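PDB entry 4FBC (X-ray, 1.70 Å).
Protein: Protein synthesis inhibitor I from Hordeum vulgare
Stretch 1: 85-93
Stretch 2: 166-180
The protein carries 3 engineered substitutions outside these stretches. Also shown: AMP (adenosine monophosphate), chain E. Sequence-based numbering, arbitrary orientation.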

# COMPACT_ATOMS: atom_id res chain seq x y z
N ASP A 85 9.54 -2.25 -1.44
CA ASP A 85 9.71 -2.42 -2.88
C ASP A 85 8.39 -2.58 -3.63
O ASP A 85 8.26 -2.13 -4.76
N ASN A 86 7.40 -3.20 -2.98
CA ASN A 86 6.09 -3.38 -3.61
C ASN A 86 4.90 -3.02 -2.72
O ASN A 86 3.75 -3.22 -3.11
N ILE A 87 5.18 -2.49 -1.53
CA ILE A 87 4.16 -2.05 -0.57
C ILE A 87 3.21 -3.18 -0.12
O ILE A 87 2.04 -2.95 0.20
N TYR A 88 3.72 -4.41 -0.07
CA TYR A 88 2.92 -5.53 0.44
C TYR A 88 2.92 -5.54 1.94
O TYR A 88 3.98 -5.49 2.56
N LEU A 89 1.74 -5.63 2.53
CA LEU A 89 1.63 -5.83 3.98
C LEU A 89 1.97 -7.28 4.27
O LEU A 89 1.42 -8.18 3.64
N GLU A 90 2.85 -7.53 5.23
CA GLU A 90 3.18 -8.91 5.58
C GLU A 90 3.13 -9.21 7.08
O GLU A 90 2.98 -10.37 7.47
N GLY A 91 3.25 -8.18 7.90
CA GLY A 91 3.25 -8.37 9.34
C GLY A 91 2.55 -7.27 10.12
O GLY A 91 2.43 -6.14 9.65
N PHE A 92 2.05 -7.60 11.31
CA PHE A 92 1.56 -6.58 12.24
C PHE A 92 1.85 -7.00 13.67
O PHE A 92 1.90 -8.19 13.99
N LYS A 93 2.06 -6.01 14.53
CA LYS A 93 2.53 -6.29 15.88
C LYS A 93 1.46 -5.92 16.90
O LYS A 93 1.05 -4.76 16.99
N ALA A 166 -10.46 -6.66 9.32
CA ALA A 166 -9.54 -5.65 9.84
C ALA A 166 -8.32 -5.46 8.93
O ALA A 166 -7.96 -4.33 8.59
N VAL A 167 -7.68 -6.56 8.55
CA VAL A 167 -6.59 -6.48 7.58
C VAL A 167 -7.01 -5.83 6.25
O VAL A 167 -6.28 -4.99 5.70
N THR A 168 -8.19 -6.20 5.75
CA THR A 168 -8.69 -5.67 4.48
C THR A 168 -8.86 -4.16 4.59
O THR A 168 -8.48 -3.40 3.68
N THR A 169 -9.42 -3.73 5.72
CA THR A 169 -9.65 -2.31 6.00
C THR A 169 -8.33 -1.54 5.96
O THR A 169 -8.24 -0.49 5.31
N LEU A 170 -7.31 -2.07 6.62
CA LEU A 170 -6.02 -1.40 6.64
C LEU A 170 -5.31 -1.41 5.29
O LEU A 170 -4.65 -0.44 4.93
N LEU A 171 -5.43 -2.51 4.56
CA LEU A 171 -4.82 -2.60 3.24
C LEU A 171 -5.33 -1.47 2.36
O LEU A 171 -4.57 -0.81 1.65
N LEU A 172 -6.64 -1.25 2.43
CA LEU A 172 -7.27 -0.21 1.62
C LEU A 172 -6.90 1.19 2.11
O LEU A 172 -6.57 2.05 1.30
N MET A 173 -6.92 1.40 3.42
CA MET A 173 -6.75 2.75 3.96
C MET A 173 -5.29 3.18 4.12
O MET A 173 -4.99 4.37 4.28
N VAL A 174 -4.38 2.21 4.05
CA VAL A 174 -2.95 2.50 4.09
C VAL A 174 -2.27 2.14 2.77
O VAL A 174 -1.81 3.02 2.05
N ASN A 175 -2.19 0.85 2.44
CA ASN A 175 -1.44 0.44 1.26
C ASN A 175 -2.01 0.91 -0.07
O ASN A 175 -1.27 1.47 -0.89
N GLU A 176 -3.31 0.70 -0.30
CA GLU A 176 -3.90 1.12 -1.57
C GLU A 176 -3.96 2.64 -1.64
O GLU A 176 -3.80 3.23 -2.72
N ALA A 177 -4.18 3.27 -0.49
CA ALA A 177 -4.14 4.73 -0.40
C ALA A 177 -2.78 5.27 -0.84
O ALA A 177 -2.70 6.26 -1.56
N THR A 178 -1.71 4.62 -0.40
CA THR A 178 -0.37 5.01 -0.83
C THR A 178 -0.21 4.85 -2.34
O THR A 178 0.30 5.74 -3.04
N ARG A 179 -0.66 3.71 -2.87
CA ARG A 179 -0.53 3.44 -4.30
C ARG A 179 -1.33 4.36 -5.21
O ARG A 179 -0.89 4.66 -6.32
N PHE A 180 -2.50 4.79 -4.75
CA PHE A 180 -3.45 5.50 -5.62
C PHE A 180 -3.96 6.80 -5.03
O PHE A 180 -4.48 6.80 -3.91

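Two hydrogen bonds hold these stretches together, and both run from a helix side chain to a loop carbonyl. Arg179 NH2 donates to Asn86 O at 2.8 Å and Asn175 ND2 donates to Ile87 O at 2.9 Å, each nearly straight. Both carbonyls belong to the turn before strand 89-93, where Ile87 adopts positive phi and psi, so two side chains of the helix stretch take up two successive carbonyls of the loop.

Arg179 reaches its target with an extended chain: its CA-to-CB bond points sideways, but m, t and t for chi1 to chi3 carry the guanidinium to the loop. Glu176, one turn earlier, steadies it through a salt bridge, with Arg179 NH1 to Glu176 OE2 at 3.1 Å and a hydrogen bond from NH1 to Glu176 OE1 at 3.1 Å. The same NH1 donates to N3 of the bound AMP at 3.2 Å, while AMP O2' lies over one face of the guanidinium. At its edge, Arg179 NH2 comes within 3.4 Å of Tyr88 CD1, near the plane of the tyrosine ring.

Tyr88 (chi1 m) directs its CA-to-CB bond away from the helix, though the end of its side chain comes nearer, and it also binds the ligand. AMP N7 sits over one face of its ring, and Tyr88 OH donates to AMP O3P at 2.9 Å. Leu89 hydrogen-bonds the adenine through its backbone, Leu89 N donating to AMP N1 and Leu89 O accepting from AMP N6, both at 2.9 Å, while its side chain packs on the helix.

Asn175 (chi1 m) points toward the loop from within the wider pi-type turn at 171-176. Its ND2 also lies 3.8 Å from Leu89 CB, whereas its OD1 is buried without a partner, a cost this contact tolerates.

Around these bonds the apolar side chains close in. Ile87 and Leu89 both point toward the helix and give up the largest areas to it. Ile87 (m, t) extends CD1 to 3.9 Å from Arg179 CG and 4.0 Å from Thr178 CG2, so the aliphatic part of the arginine doubles as packing surface. Thr178 (m) turns its hydroxyl back to the helix, with OG1 donating to Val174 O at 2.9 Å. Leu89 (t, p) sets CB 3.7 Å from Leu171 CD2 and CD2 4.1 Å from Val167 CG1. Leu171 (m, t) starts sideways, yet its CD2 also meets AMP C2 at 3.6 Å. Farther along the strand, Phe92 (p) makes a looser contact, its CE2 4.5 Å from Val167 CG2.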

# COMPACT_ATOMS: atom_id res chain seq x y z
CB ASP A 85 10.68 -3.57 -3.22
CG ASP A 85 10.39 -4.85 -2.45
OD1 ASP A 85 9.32 -4.96 -1.82
OD2 ASP A 85 11.25 -5.77 -2.49
CB ASN A 86 5.94 -4.80 -4.18
CG ASN A 86 6.01 -5.87 -3.11
OD1 ASN A 86 5.98 -5.57 -1.92
ND2 ASN A 86 6.10 -7.14 -3.53
CB ILE A 87 3.38 -0.81 -1.08
CG1 ILE A 87 4.33 0.12 -1.86
CG2 ILE A 87 2.73 -0.04 0.10
CD1 ILE A 87 3.61 1.36 -2.49
CB TYR A 88 3.51 -6.87 -0.01
CG TYR A 88 3.18 -7.29 -1.42
CD1 TYR A 88 2.82 -6.37 -2.38
CD2 TYR A 88 3.25 -8.63 -1.78
CE1 TYR A 88 2.53 -6.76 -3.67
CE2 TYR A 88 2.97 -9.04 -3.07
CZ TYR A 88 2.61 -8.10 -4.01
OH TYR A 88 2.33 -8.50 -5.30
CB LEU A 89 0.20 -5.54 4.44
CG LEU A 89 -0.10 -5.81 5.91
CD1 LEU A 89 0.77 -4.96 6.85
CD2 LEU A 89 -1.59 -5.59 6.18
CB GLU A 90 4.53 -9.33 5.00
CG GLU A 90 4.56 -9.46 3.48
CD GLU A 90 3.64 -10.55 2.94
OE1 GLU A 90 3.16 -11.40 3.71
OE2 GLU A 90 3.39 -10.54 1.71
CB PHE A 92 0.07 -6.28 12.04
CG PHE A 92 -0.84 -7.42 12.36
CD1 PHE A 92 -1.27 -7.65 13.66
CD2 PHE A 92 -1.30 -8.26 11.35
CE1 PHE A 92 -2.11 -8.71 13.96
CE2 PHE A 92 -2.15 -9.32 11.64
CZ PHE A 92 -2.56 -9.54 12.94
CB LYS A 93 3.82 -5.51 16.14
CG LYS A 93 4.52 -5.84 17.44
CD LYS A 93 5.74 -4.94 17.60
CE LYS A 93 6.58 -5.32 18.80
NZ LYS A 93 7.72 -4.37 18.99
CB ALA A 166 -9.10 -5.99 11.24
CB VAL A 167 -5.96 -7.87 7.32
CG1 VAL A 167 -4.99 -7.81 6.13
CG2 VAL A 167 -5.26 -8.34 8.56
CB THR A 168 -10.05 -6.30 4.11
OG1 THR A 168 -9.91 -7.73 4.06
CG2 THR A 168 -10.52 -5.81 2.76
CB THR A 169 -10.31 -2.12 7.38
OG1 THR A 169 -11.58 -2.79 7.40
CG2 THR A 169 -10.52 -0.62 7.66
CB LEU A 170 -5.12 -1.97 7.73
CG LEU A 170 -5.66 -1.90 9.15
CD1 LEU A 170 -4.60 -2.32 10.15
CD2 LEU A 170 -6.17 -0.48 9.46
CB LEU A 171 -5.13 -3.95 2.60
CG LEU A 171 -4.14 -5.04 2.99
CD1 LEU A 171 -4.60 -6.37 2.43
CD2 LEU A 171 -2.77 -4.70 2.47
CB LEU A 172 -8.78 -0.41 1.59
CG LEU A 172 -9.23 -1.54 0.66
CD1 LEU A 172 -10.62 -2.01 1.06
CD2 LEU A 172 -9.22 -1.07 -0.79
CB MET A 173 -7.52 2.90 5.27
CG MET A 173 -9.03 2.73 5.05
SD MET A 173 -9.99 2.99 6.55
CE MET A 173 -10.10 4.80 6.58
CB VAL A 174 -2.25 1.79 5.28
CG1 VAL A 174 -0.75 2.08 5.27
CG2 VAL A 174 -2.85 2.23 6.60
CB ASN A 175 -1.25 -1.08 1.24
CG ASN A 175 -0.73 -1.60 2.55
OD1 ASN A 175 -1.38 -1.46 3.58
ND2 ASN A 175 0.46 -2.21 2.53
CB GLU A 176 -5.29 0.51 -1.80
CG GLU A 176 -5.38 -1.02 -1.62
CD GLU A 176 -4.43 -1.81 -2.52
OE1 GLU A 176 -3.84 -1.25 -3.47
OE2 GLU A 176 -4.28 -3.04 -2.27
CB ALA A 177 -4.45 5.16 1.02
CB THR A 178 0.70 4.20 -0.06
OG1 THR A 178 0.63 4.51 1.34
CG2 THR A 178 2.09 4.51 -0.57
CB ARG A 179 -0.94 2.00 -4.59
CG ARG A 179 0.07 0.96 -4.11
CD ARG A 179 -0.58 -0.41 -4.11
NE ARG A 179 0.38 -1.46 -3.75
CZ ARG A 179 0.03 -2.60 -3.15
NH1 ARG A 179 -1.23 -2.82 -2.84
NH2 ARG A 179 0.96 -3.51 -2.87
CB PHE A 180 -4.66 4.61 -5.93
CG PHE A 180 -4.31 3.36 -6.65
CD1 PHE A 180 -4.01 3.40 -8.01
CD2 PHE A 180 -4.25 2.15 -5.98
CE1 PHE A 180 -3.66 2.24 -8.68
CE2 PHE A 180 -3.91 1.00 -6.65
CZ PHE A 180 -3.62 1.04 -8.00
P AMP E . 0.32 -11.12 -6.85
O1P AMP E . -0.52 -12.09 -6.03
O2P AMP E . 0.35 -11.28 -8.35
O3P AMP E . 1.74 -11.11 -6.31
O5' AMP E . -0.09 -9.62 -6.48
C5' AMP E . -0.98 -8.88 -7.31
C4' AMP E . -1.33 -7.55 -6.68
O4' AMP E . -2.12 -7.77 -5.48
C3' AMP E . -0.14 -6.72 -6.20
O3' AMP E . 0.47 -5.97 -7.24
C2' AMP E . -0.76 -5.86 -5.10
O2' AMP E . -1.45 -4.75 -5.67
C1' AMP E . -1.78 -6.82 -4.49
N9 AMP E . -1.26 -7.54 -3.30
C8 AMP E . -1.01 -8.87 -3.22
N7 AMP E . -0.55 -9.22 -1.99
C5 AMP E . -0.51 -8.09 -1.25
C6 AMP E . -0.13 -7.74 0.15
N6 AMP E . 0.32 -8.70 1.01
N1 AMP E . -0.24 -6.44 0.53
C2 AMP E . -0.67 -5.49 -0.32
N3 AMP E . -1.04 -5.73 -1.60
C4 AMP E . -0.99 -6.99 -2.11